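Local coordinates for core protein VP4 (Bluetongue virus, PDB 2JHP) that caps viral messenger RNA within the virus core, combining guanylyltransferase and methyltransferase activities in one inner-capsid protein, at residues A407-L412 with I433-V438; E426-S431 with I465-G470; C416-E421 with D447-P452. All coordinates share one frame; numbering follows the deposited sequence.

Contact 1: A407-L412 with I433-V438; sequences ADLFYL and IATAWV. With SAH (S-adenosyl-L-homocysteine), chain B; GUN (guanine), chain E.
D408 pairs with A434 as neighbouring parallel strands. Helix 421-430 links them in a beta-alpha-beta unit of a Rossmann-like methyltransferase sheet. Three hydrogen bonds cross. D408 N gives a firm one to I433 O at 2.8 Å, and T435 N a weak one to D408 O. In the third, a side chain accepts: F410 N donates to T435 OG1 at 2.6 Å. T435 OG1 lies between its own backbone N and carbonyl carbon (chi1 57°), turned to this N-H.

The apolar packing is modest. L409 CD2 meets I433 CG1 obliquely, and A407 CB lies 3.8 Å from I433 CG2. L412 CD2 leans on A434 CB and on T435 O.

The F410 ring has a partner over each face. Guanine N1 lies over one and T435 CG2 over the other, each offset toward the rim. S-adenosyl-L-homocysteine O meets the ring edge in its plane, and the amino N of the same ligand donates to L409 O. Y411 OH donates to D408 OD1, which also pairs with R406. One water bridges the segments: it donates to D408 O and to T435 O, and accepts from L412 N at 2.9 Å.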
loop_
_atom_site.group_PDB
_atom_site.type_symbol
_atom_site.label_atom_id
_atom_site.label_comp_id
_atom_site.label_asym_id
_atom_site.label_seq_id
_atom_site.Cartn_x
_atom_site.Cartn_y
_atom_site.Cartn_z
ATOM N N ALA A 407 1.015 -8.250 -8.473
ATOM C CA ALA A 407 0.063 -7.630 -7.550
ATOM C C ALA A 407 -0.249 -6.210 -8.015
ATOM O O ALA A 407 0.606 -5.531 -8.590
ATOM C CB ALA A 407 0.625 -7.603 -6.132
ATOM N N ASP A 408 -1.470 -5.753 -7.750
ATOM C CA ASP A 408 -1.944 -4.481 -8.318
ATOM C C ASP A 408 -2.752 -3.645 -7.312
ATOM O O ASP A 408 -3.948 -3.391 -7.478
ATOM C CB ASP A 408 -2.709 -4.762 -9.609
ATOM C CG ASP A 408 -1.798 -5.288 -10.711
ATOM O OD1 ASP A 408 -1.226 -4.452 -11.449
ATOM O OD2 ASP A 408 -1.657 -6.533 -10.835
ATOM N N LEU A 409 -2.061 -3.235 -6.258
ATOM C CA LEU A 409 -2.712 -2.704 -5.079
ATOM C C LEU A 409 -2.829 -1.167 -5.115
ATOM O O LEU A 409 -1.848 -0.465 -5.338
ATOM C CB LEU A 409 -1.976 -3.191 -3.825
ATOM C CG LEU A 409 -1.949 -4.698 -3.551
ATOM C CD1 LEU A 409 -0.917 -5.076 -2.529
ATOM C CD2 LEU A 409 -3.316 -5.171 -3.119
ATOM N N PHE A 410 -4.057 -0.687 -4.938
ATOM C CA PHE A 410 -4.371 0.707 -4.684
ATOM C C PHE A 410 -3.843 1.674 -5.738
ATOM O O PHE A 410 -3.086 2.586 -5.418
ATOM C CB PHE A 410 -3.892 1.156 -3.279
ATOM C CG PHE A 410 -4.326 0.262 -2.165
ATOM C CD1 PHE A 410 -3.416 -0.580 -1.552
ATOM C CD2 PHE A 410 -5.641 0.270 -1.722
ATOM C CE1 PHE A 410 -3.805 -1.409 -0.522
ATOM C CE2 PHE A 410 -6.044 -0.554 -0.675
ATOM C CZ PHE A 410 -5.124 -1.398 -0.078
ATOM N N TYR A 411 -4.241 1.475 -6.988
ATOM C CA TYR A 411 -3.820 2.375 -8.045
ATOM C C TYR A 411 -4.775 2.375 -9.232
ATOM O O TYR A 411 -5.017 3.419 -9.839
ATOM C CB TYR A 411 -2.366 2.081 -8.476
ATOM C CG TYR A 411 -2.171 1.004 -9.529
ATOM C CD1 TYR A 411 -2.251 1.312 -10.887
ATOM C CD2 TYR A 411 -1.871 -0.314 -9.164
ATOM C CE1 TYR A 411 -2.055 0.330 -11.865
ATOM C CE2 TYR A 411 -1.671 -1.314 -10.133
ATOM C CZ TYR A 411 -1.757 -0.987 -11.478
ATOM O OH TYR A 411 -1.584 -1.951 -12.448
ATOM N N LEU A 412 -5.312 1.204 -9.557
ATOM C CA LEU A 412 -6.199 1.049 -10.720
ATOM C C LEU A 412 -7.169 2.217 -10.956
ATOM O O LEU A 412 -7.189 2.796 -12.036
ATOM C CB LEU A 412 -6.969 -0.262 -10.619
ATOM C CG LEU A 412 -6.462 -1.521 -11.349
ATOM C CD1 LEU A 412 -5.172 -1.328 -12.116
ATOM C CD2 LEU A 412 -6.350 -2.695 -10.408
ATOM N N ILE A 433 -3.549 -10.289 -6.728
ATOM C CA ILE A 433 -4.342 -9.470 -5.823
ATOM C C ILE A 433 -4.411 -8.065 -6.385
ATOM O O ILE A 433 -3.383 -7.424 -6.625
ATOM C CB ILE A 433 -3.820 -9.464 -4.348
ATOM C CG1 ILE A 433 -4.782 -8.651 -3.466
ATOM C CG2 ILE A 433 -2.383 -8.977 -4.256
ATOM C CD1 ILE A 433 -4.620 -8.859 -1.972
ATOM N N ALA A 434 -5.631 -7.600 -6.623
ATOM C CA ALA A 434 -5.842 -6.254 -7.146
ATOM C C ALA A 434 -6.983 -5.566 -6.390
ATOM O O ALA A 434 -7.873 -6.237 -5.849
ATOM C CB ALA A 434 -6.121 -6.313 -8.637
ATOM N N THR A 435 -6.932 -4.241 -6.320
ATOM C CA THR A 435 -7.997 -3.469 -5.678
ATOM C C THR A 435 -8.615 -2.452 -6.630
ATOM O O THR A 435 -7.949 -1.950 -7.523
ATOM C CB THR A 435 -7.507 -2.704 -4.432
ATOM O OG1 THR A 435 -6.431 -1.840 -4.804
ATOM C CG2 THR A 435 -7.071 -3.653 -3.335
ATOM N N ALA A 436 -9.892 -2.164 -6.412
ATOM C CA ALA A 436 -10.592 -1.126 -7.136
ATOM C C ALA A 436 -11.564 -0.406 -6.210
ATOM O O ALA A 436 -12.292 -1.020 -5.433
ATOM C CB ALA A 436 -11.327 -1.705 -8.333
ATOM N N TRP A 437 -11.560 0.909 -6.301
ATOM C CA TRP A 437 -12.446 1.740 -5.510
ATOM C C TRP A 437 -13.910 1.677 -6.010
ATOM O O TRP A 437 -14.164 1.859 -7.203
ATOM C CB TRP A 437 -11.939 3.181 -5.552
ATOM C CG TRP A 437 -12.738 4.103 -4.750
ATOM C CD1 TRP A 437 -13.774 4.878 -5.186
ATOM C CD2 TRP A 437 -12.592 4.383 -3.356
ATOM N NE1 TRP A 437 -14.273 5.638 -4.152
ATOM C CE2 TRP A 437 -13.567 5.346 -3.016
ATOM C CE3 TRP A 437 -11.724 3.928 -2.364
ATOM C CZ2 TRP A 437 -13.702 5.857 -1.726
ATOM C CZ3 TRP A 437 -11.859 4.425 -1.075
ATOM C CH2 TRP A 437 -12.843 5.388 -0.768
ATOM N N VAL A 438 -14.843 1.417 -5.089
ATOM C CA VAL A 438 -16.257 1.284 -5.409
ATOM C C VAL A 438 -17.093 2.214 -4.537
ATOM O O VAL A 438 -18.304 2.346 -4.745
ATOM C CB VAL A 438 -16.767 -0.176 -5.266
ATOM C CG1 VAL A 438 -16.152 -1.076 -6.334
ATOM C CG2 VAL A 438 -16.505 -0.718 -3.872
HETATM N N SAH B . 0.439 0.354 -4.641
HETATM C CA SAH B . 0.862 1.063 -3.392
HETATM C CB SAH B . 0.678 2.583 -3.416
HETATM C CG SAH B . -0.376 3.211 -4.309
HETATM S SD SAH B . -0.141 5.007 -4.400
HETATM C C SAH B . 0.246 0.463 -2.137
HETATM O O SAH B . 0.168 -0.760 -2.003
HETATM O OXT SAH B . -0.152 1.180 -1.219
HETATM C "C5'" SAH B . -0.654 4.988 -6.142
HETATM C "C4'" SAH B . 0.513 5.114 -7.106
HETATM O "O4'" SAH B . 0.250 4.412 -8.305
HETATM C "C3'" SAH B . 0.801 6.563 -7.489
HETATM O "O3'" SAH B . 2.211 6.714 -7.474
HETATM C "C2'" SAH B . 0.299 6.683 -8.920
HETATM O "O2'" SAH B . 1.062 7.566 -9.698
HETATM C "C1'" SAH B . 0.472 5.253 -9.432
HETATM N N9 SAH B . -0.416 4.931 -10.571
HETATM C C8 SAH B . -1.712 5.351 -10.769
HETATM N N7 SAH B . -2.161 4.833 -11.942
HETATM C C5 SAH B . -1.174 4.091 -12.497
HETATM C C6 SAH B . -1.092 3.341 -13.674
HETATM N N6 SAH B . -2.135 3.267 -14.497
HETATM N N1 SAH B . 0.072 2.661 -13.981
HETATM C C2 SAH B . 1.156 2.725 -13.122
HETATM N N3 SAH B . 1.079 3.466 -11.956
HETATM C C4 SAH B . -0.066 4.142 -11.644
HETATM N N9 GUN E . -1.655 1.973 2.610
HETATM C C8 GUN E . -1.005 2.798 1.789
HETATM N N7 GUN E . -1.890 3.431 1.013
HETATM C C5 GUN E . -3.112 3.013 1.342
HETATM C C6 GUN E . -4.393 3.323 0.879
HETATM O O6 GUN E . -4.555 4.143 -0.023
HETATM N N1 GUN E . -5.501 2.687 1.454
HETATM C C2 GUN E . -5.281 1.753 2.479
HETATM N N2 GUN E . -6.300 1.137 3.044
HETATM N N3 GUN E . -4.033 1.480 2.898
HETATM C C4 GUN E . -2.959 2.081 2.362
HETATM O O HOH W 1 -5.260 -1.128 -7.841
#

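Contact 2: E426-S431 with I465-G470; sequences EVMKKS and IRILDG
I465 and M428 bring the outermost strand of the methyltransferase sheet, 466-469, against helix 421-430. This helix joins two of the parallel strands. It packs against the sheet and reaches past strand 499-503 to the edge. No hydrogen bond links the two segments. The contact is made by side-chain carbons against backbone carbonyls and by one apolar pair.

I465 does most of the touching. Its CB points toward the helix, and its two branches divide between two carbonyls. CG1 is beside the backbone N (chi1 -54°), and CG2 is anti to that N. CG2 lies 3.5 Å from M428 O. On the other branch, CG1 and CD1 both reach K429 O, with CD1 at 3.4 Å. CG1 is just as close to this oxygen, so two successive carbons of the branch rest on it. CD1 also comes near S431 O, at 4.1 Å. One methyl thus borders two carbonyl groups.

M428 adds a longer apolar contact. Its methyl CE lies 4.2 Å from I467 CD1, so the two chains meet through their terminal methyls. I467, like I465, points toward the helix. The side chains of M428, I465 and I467 all touch S502 of the adjacent antiparallel strand 499-503.

K429 takes part mainly through its backbone. Its side chain points away and rests on Y462. S431 contributes little here, and its OG is hydrogen-bonded to D408.

The chain leading into S431 is held by a shared (bifurcated) acceptor. V427 O takes K430 N at 3.0 Å and S431 N at 2.8 Å.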
loop_
_atom_site.group_PDB
_atom_site.type_symbol
_atom_site.label_atom_id
_atom_site.label_comp_id
_atom_site.label_asym_id
_atom_site.label_seq_id
_atom_site.Cartn_x
_atom_site.Cartn_y
_atom_site.Cartn_z
ATOM N N GLU A 426 -9.036 -6.208 -17.252
ATOM C CA GLU A 426 -8.015 -7.101 -17.790
ATOM C C GLU A 426 -6.925 -7.376 -16.749
ATOM O O GLU A 426 -6.421 -8.492 -16.659
ATOM C CB GLU A 426 -7.411 -6.519 -19.072
ATOM C CG GLU A 426 -6.832 -7.544 -20.039
ATOM C CD GLU A 426 -7.774 -7.888 -21.193
ATOM O OE1 GLU A 426 -8.355 -6.945 -21.785
ATOM O OE2 GLU A 426 -7.921 -9.095 -21.530
ATOM N N VAL A 427 -6.572 -6.370 -15.952
ATOM C CA VAL A 427 -5.662 -6.583 -14.822
ATOM C C VAL A 427 -6.285 -7.469 -13.727
ATOM O O VAL A 427 -5.667 -8.437 -13.277
ATOM C CB VAL A 427 -5.174 -5.253 -14.211
ATOM C CG1 VAL A 427 -4.431 -5.502 -12.913
ATOM C CG2 VAL A 427 -4.291 -4.520 -15.189
ATOM N N MET A 428 -7.511 -7.144 -13.321
ATOM C CA MET A 428 -8.223 -7.913 -12.295
ATOM C C MET A 428 -8.490 -9.394 -12.685
ATOM O O MET A 428 -8.717 -10.235 -11.820
ATOM C CB MET A 428 -9.512 -7.194 -11.877
ATOM C CG MET A 428 -9.309 -5.707 -11.542
ATOM S SD MET A 428 -10.499 -4.950 -10.407
ATOM C CE MET A 428 -12.016 -5.790 -10.847
ATOM N N LYS A 429 -8.427 -9.701 -13.975
ATOM C CA LYS A 429 -8.584 -11.071 -14.451
ATOM C C LYS A 429 -7.314 -11.923 -14.239
ATOM O O LYS A 429 -7.392 -13.145 -14.120
ATOM C CB LYS A 429 -9.014 -11.037 -15.933
ATOM C CG LYS A 429 -9.277 -12.333 -16.645
ATOM C CD LYS A 429 -9.736 -11.928 -18.037
ATOM C CE LYS A 429 -10.382 -13.043 -18.831
ATOM N NZ LYS A 429 -9.383 -13.559 -19.795
ATOM N N LYS A 430 -6.153 -11.271 -14.167
ATOM C CA LYS A 430 -4.873 -11.991 -14.116
ATOM C C LYS A 430 -4.016 -11.667 -12.888
ATOM O O LYS A 430 -3.035 -12.357 -12.616
ATOM C CB LYS A 430 -4.067 -11.781 -15.415
ATOM C CG LYS A 430 -3.719 -10.308 -15.738
ATOM C CD LYS A 430 -2.839 -10.179 -16.985
ATOM C CE LYS A 430 -2.377 -8.730 -17.205
ATOM N NZ LYS A 430 -1.130 -8.647 -18.038
ATOM N N SER A 431 -4.378 -10.631 -12.142
ATOM C CA SER A 431 -3.575 -10.230 -10.987
ATOM C C SER A 431 -3.740 -11.231 -9.849
ATOM O O SER A 431 -4.778 -11.882 -9.747
ATOM C CB SER A 431 -3.953 -8.826 -10.535
ATOM O OG SER A 431 -3.259 -8.477 -9.357
ATOM N N ILE A 465 -10.663 -16.613 -10.175
ATOM C CA ILE A 465 -10.642 -15.262 -9.605
ATOM C C ILE A 465 -11.808 -15.011 -8.664
ATOM O O ILE A 465 -12.970 -14.980 -9.068
ATOM C CB ILE A 465 -10.537 -14.144 -10.677
ATOM C CG1 ILE A 465 -9.332 -14.367 -11.595
ATOM C CG2 ILE A 465 -10.423 -12.761 -10.007
ATOM C CD1 ILE A 465 -7.984 -14.141 -10.934
ATOM N N ARG A 466 -11.449 -14.846 -7.399
ATOM C CA ARG A 466 -12.352 -14.549 -6.312
ATOM C C ARG A 466 -12.548 -13.019 -6.232
ATOM O O ARG A 466 -11.581 -12.261 -6.202
ATOM C CB ARG A 466 -11.714 -15.087 -5.031
ATOM C CG ARG A 466 -12.607 -15.902 -4.101
ATOM C CD ARG A 466 -12.837 -17.329 -4.598
ATOM N NE ARG A 466 -13.780 -17.310 -5.716
ATOM C CZ ARG A 466 -13.475 -17.686 -6.953
ATOM N NH1 ARG A 466 -14.389 -17.616 -7.904
ATOM N NH2 ARG A 466 -12.264 -18.138 -7.241
ATOM N N ILE A 467 -13.797 -12.568 -6.229
ATOM C CA ILE A 467 -14.086 -11.135 -6.230
ATOM C C ILE A 467 -14.951 -10.737 -5.038
ATOM O O ILE A 467 -16.086 -11.185 -4.900
ATOM C CB ILE A 467 -14.696 -10.652 -7.596
ATOM C CG1 ILE A 467 -14.774 -9.119 -7.663
ATOM C CG2 ILE A 467 -16.058 -11.250 -7.852
ATOM C CD1 ILE A 467 -13.429 -8.459 -7.909
ATOM N N LEU A 468 -14.387 -9.905 -4.168
ATOM C CA LEU A 468 -15.039 -9.548 -2.910
ATOM C C LEU A 468 -14.804 -8.099 -2.560
ATOM O O LEU A 468 -13.899 -7.463 -3.094
ATOM C CB LEU A 468 -14.492 -10.405 -1.769
ATOM C CG LEU A 468 -14.471 -11.925 -1.850
ATOM C CD1 LEU A 468 -13.557 -12.399 -0.763
ATOM C CD2 LEU A 468 -15.868 -12.536 -1.671
ATOM N N ASP A 469 -15.619 -7.577 -1.653
ATOM C CA ASP A 469 -15.389 -6.256 -1.107
ATOM C C ASP A 469 -14.248 -6.376 -0.115
ATOM O O ASP A 469 -13.953 -7.476 0.346
ATOM C CB ASP A 469 -16.650 -5.667 -0.464
ATOM C CG ASP A 469 -17.099 -6.421 0.772
ATOM O OD1 ASP A 469 -16.279 -6.599 1.700
ATOM O OD2 ASP A 469 -18.289 -6.819 0.838
ATOM N N GLY A 470 -13.612 -5.248 0.203
ATOM C CA GLY A 470 -12.434 -5.222 1.060
ATOM C C GLY A 470 -12.563 -5.974 2.371
ATOM O O GLY A 470 -11.641 -6.691 2.776
#

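Contact 3: C416-E421 with D447-P452; sequences CNMGLE and DDFALP. With SAH (S-adenosyl-L-homocysteine), chain B.
F449 packs its ring against the backbone and side chain of M418. M418 CG lies over one face, 4.1 Å from F449 CD2 and offset toward the rim. M418 CA is 3.6 Å from F449 CE2. The backbone C of N417 also meets the ring near CE2, obliquely. M418 SD stands obliquely, 5.3 Å from the ring centroid, as a Met-aromatic contact.

E421 forms the other part of the contact. Its CG lies 3.7 Å from L451 CD2. A bend at chi2 (89°) turns CD, which lies 4.1 Å from the same L451 CD2. E421 and L451 lie alongside one another, running opposite ways. E421 OE2 comes to 4.1 Å from F449 CE1, with the carboxylate and ring planes 47° apart.

A type II beta turn from N417 to L420 carries M418, with G419 at positive phi. It belongs to the loop between strand 406-408 and helix 421-430 of the Rossmann-like domain. The same loop reads the adenine of S-adenosyl-L-homocysteine. N417 OD1 accepts from its N6 at 2.8 Å, and N417 ND2 donates to its N7 at 3.0 Å.

Farther out, T413 makes a backbone hydrogen bond with F449, and its OG1 a hydrogen bond with D448 OD1. I424 touches F449.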
loop_
_atom_site.group_PDB
_atom_site.type_symbol
_atom_site.label_atom_id
_atom_site.label_comp_id
_atom_site.label_asym_id
_atom_site.label_seq_id
_atom_site.Cartn_x
_atom_site.Cartn_y
_atom_site.Cartn_z
ATOM N N CYS A 416 -6.103 9.303 -12.829
ATOM C CA CYS A 416 -5.285 9.236 -14.048
ATOM C C CYS A 416 -5.611 8.043 -14.966
ATOM O O CYS A 416 -5.099 7.970 -16.078
ATOM C CB CYS A 416 -3.797 9.214 -13.690
ATOM S SG CYS A 416 -3.262 7.683 -12.893
ATOM N N ASN A 417 -6.452 7.121 -14.500
ATOM C CA ASN A 417 -6.851 5.936 -15.278
ATOM C C ASN A 417 -8.323 5.932 -15.702
ATOM O O ASN A 417 -8.841 4.920 -16.190
ATOM C CB ASN A 417 -6.535 4.649 -14.503
ATOM C CG ASN A 417 -5.089 4.577 -14.074
ATOM O OD1 ASN A 417 -4.212 5.099 -14.753
ATOM N ND2 ASN A 417 -4.832 3.940 -12.937
ATOM N N MET A 418 -8.986 7.067 -15.512
ATOM C CA MET A 418 -10.390 7.213 -15.846
ATOM C C MET A 418 -10.684 6.828 -17.297
ATOM O O MET A 418 -9.917 7.157 -18.213
ATOM C CB MET A 418 -10.812 8.653 -15.602
ATOM C CG MET A 418 -12.257 8.817 -15.205
ATOM S SD MET A 418 -12.433 10.323 -14.241
ATOM C CE MET A 418 -12.255 11.593 -15.508
ATOM N N GLY A 419 -11.804 6.130 -17.487
ATOM C CA GLY A 419 -12.251 5.698 -18.812
ATOM C C GLY A 419 -11.435 4.565 -19.411
ATOM O O GLY A 419 -11.373 4.424 -20.628
ATOM N N LEU A 420 -10.795 3.763 -18.564
ATOM C CA LEU A 420 -9.948 2.671 -19.042
ATOM C C LEU A 420 -10.316 1.367 -18.343
ATOM O O LEU A 420 -9.461 0.515 -18.092
ATOM C CB LEU A 420 -8.456 2.996 -18.870
ATOM C CG LEU A 420 -7.892 4.321 -19.394
ATOM C CD1 LEU A 420 -6.418 4.418 -19.094
ATOM C CD2 LEU A 420 -8.120 4.474 -20.872
ATOM N N GLU A 421 -11.608 1.232 -18.044
ATOM C CA GLU A 421 -12.197 0.031 -17.439
ATOM C C GLU A 421 -11.787 -1.289 -18.108
ATOM O O GLU A 421 -11.415 -2.235 -17.414
ATOM C CB GLU A 421 -13.724 0.144 -17.416
ATOM C CG GLU A 421 -14.285 0.888 -16.211
ATOM C CD GLU A 421 -14.421 2.404 -16.389
ATOM O OE1 GLU A 421 -13.731 3.021 -17.248
ATOM O OE2 GLU A 421 -15.236 2.980 -15.633
ATOM N N ASP A 447 -8.727 10.383 -3.922
ATOM C CA ASP A 447 -9.009 10.887 -5.265
ATOM C C ASP A 447 -9.243 9.795 -6.324
ATOM O O ASP A 447 -8.682 9.840 -7.423
ATOM C CB ASP A 447 -7.843 11.780 -5.694
ATOM C CG ASP A 447 -8.132 12.559 -6.980
ATOM O OD1 ASP A 447 -9.037 13.436 -6.981
ATOM O OD2 ASP A 447 -7.428 12.298 -7.989
ATOM N N ASP A 448 -10.077 8.818 -6.003
ATOM C CA ASP A 448 -10.364 7.739 -6.937
ATOM C C ASP A 448 -11.772 7.872 -7.491
ATOM O O ASP A 448 -12.636 8.459 -6.857
ATOM C CB ASP A 448 -10.208 6.386 -6.243
ATOM C CG ASP A 448 -8.790 5.837 -6.328
ATOM O OD1 ASP A 448 -8.620 4.590 -6.369
ATOM O OD2 ASP A 448 -7.844 6.648 -6.358
ATOM N N PHE A 449 -11.992 7.336 -8.688
ATOM C CA PHE A 449 -13.335 7.185 -9.208
ATOM C C PHE A 449 -13.829 5.789 -8.852
ATOM O O PHE A 449 -13.042 4.842 -8.763
ATOM C CB PHE A 449 -13.367 7.433 -10.716
ATOM C CG PHE A 449 -12.609 6.410 -11.530
ATOM C CD1 PHE A 449 -13.246 5.253 -12.018
ATOM C CD2 PHE A 449 -11.271 6.605 -11.837
ATOM C CE1 PHE A 449 -12.568 4.329 -12.779
ATOM C CE2 PHE A 449 -10.586 5.657 -12.604
ATOM C CZ PHE A 449 -11.242 4.525 -13.066
ATOM N N ALA A 450 -15.137 5.673 -8.640
ATOM C CA ALA A 450 -15.781 4.417 -8.268
ATOM C C ALA A 450 -16.222 3.592 -9.474
ATOM O O ALA A 450 -16.890 4.099 -10.359
ATOM C CB ALA A 450 -16.974 4.698 -7.358
ATOM N N LEU A 451 -15.838 2.316 -9.495
ATOM C CA LEU A 451 -16.384 1.334 -10.438
ATOM C C LEU A 451 -17.745 0.900 -9.911
ATOM O O LEU A 451 -17.900 0.719 -8.712
ATOM C CB LEU A 451 -15.475 0.097 -10.551
ATOM C CG LEU A 451 -14.105 0.184 -11.224
ATOM C CD1 LEU A 451 -13.520 -1.194 -11.433
ATOM C CD2 LEU A 451 -14.168 0.961 -12.540
ATOM N N PRO A 452 -18.753 0.787 -10.796
ATOM C CA PRO A 452 -20.034 0.249 -10.329
ATOM C C PRO A 452 -19.863 -1.138 -9.734
ATOM O O PRO A 452 -19.310 -2.012 -10.388
ATOM C CB PRO A 452 -20.879 0.203 -11.619
ATOM C CG PRO A 452 -20.284 1.239 -12.500
ATOM C CD PRO A 452 -18.816 1.183 -12.222
HETATM N N SAH B . 0.439 0.354 -4.641
HETATM C CA SAH B . 0.862 1.063 -3.392
HETATM C CB SAH B . 0.678 2.583 -3.416
HETATM C CG SAH B . -0.376 3.211 -4.309
HETATM S SD SAH B . -0.141 5.007 -4.400
HETATM C C SAH B . 0.246 0.463 -2.137
HETATM O O SAH B . 0.168 -0.760 -2.003
HETATM O OXT SAH B . -0.152 1.180 -1.219
HETATM C "C5'" SAH B . -0.654 4.988 -6.142
HETATM C "C4'" SAH B . 0.513 5.114 -7.106
HETATM O "O4'" SAH B . 0.250 4.412 -8.305
HETATM C "C3'" SAH B . 0.801 6.563 -7.489
HETATM O "O3'" SAH B . 2.211 6.714 -7.474
HETATM C "C2'" SAH B . 0.299 6.683 -8.920
HETATM O "O2'" SAH B . 1.062 7.566 -9.698
HETATM C "C1'" SAH B . 0.472 5.253 -9.432
HETATM N N9 SAH B . -0.416 4.931 -10.571
HETATM C C8 SAH B . -1.712 5.351 -10.769
HETATM N N7 SAH B . -2.161 4.833 -11.942
HETATM C C5 SAH B . -1.174 4.091 -12.497
HETATM C C6 SAH B . -1.092 3.341 -13.674
HETATM N N6 SAH B . -2.135 3.267 -14.497
HETATM N N1 SAH B . 0.072 2.661 -13.981
HETATM C C2 SAH B . 1.156 2.725 -13.122
HETATM N N3 SAH B . 1.079 3.466 -11.956
HETATM C C4 SAH B . -0.066 4.142 -11.644
#

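How the contacts relate
Contact 1 is the buried centre of the sheet. Contact 2 is also largely buried but lies at the sheet edge. Contact 3 is a partly exposed loop pair. The chemistry follows: strand hydrogen bonds and a bridging water in contact 1, methyls on carbonyls in contact 2, and ring and aliphatic packing beside the adenine-binding N417 in contact 3. Contact 2 involves the helix that joins the two strands of contact 1; A436 CB packs on M428 SD. Contacts 1 and 3 both touch S-adenosyl-L-homocysteine and are tied by N417 ND2 to L412 O and by L451 N to W437 O. Contacts 2 and 3 do not touch.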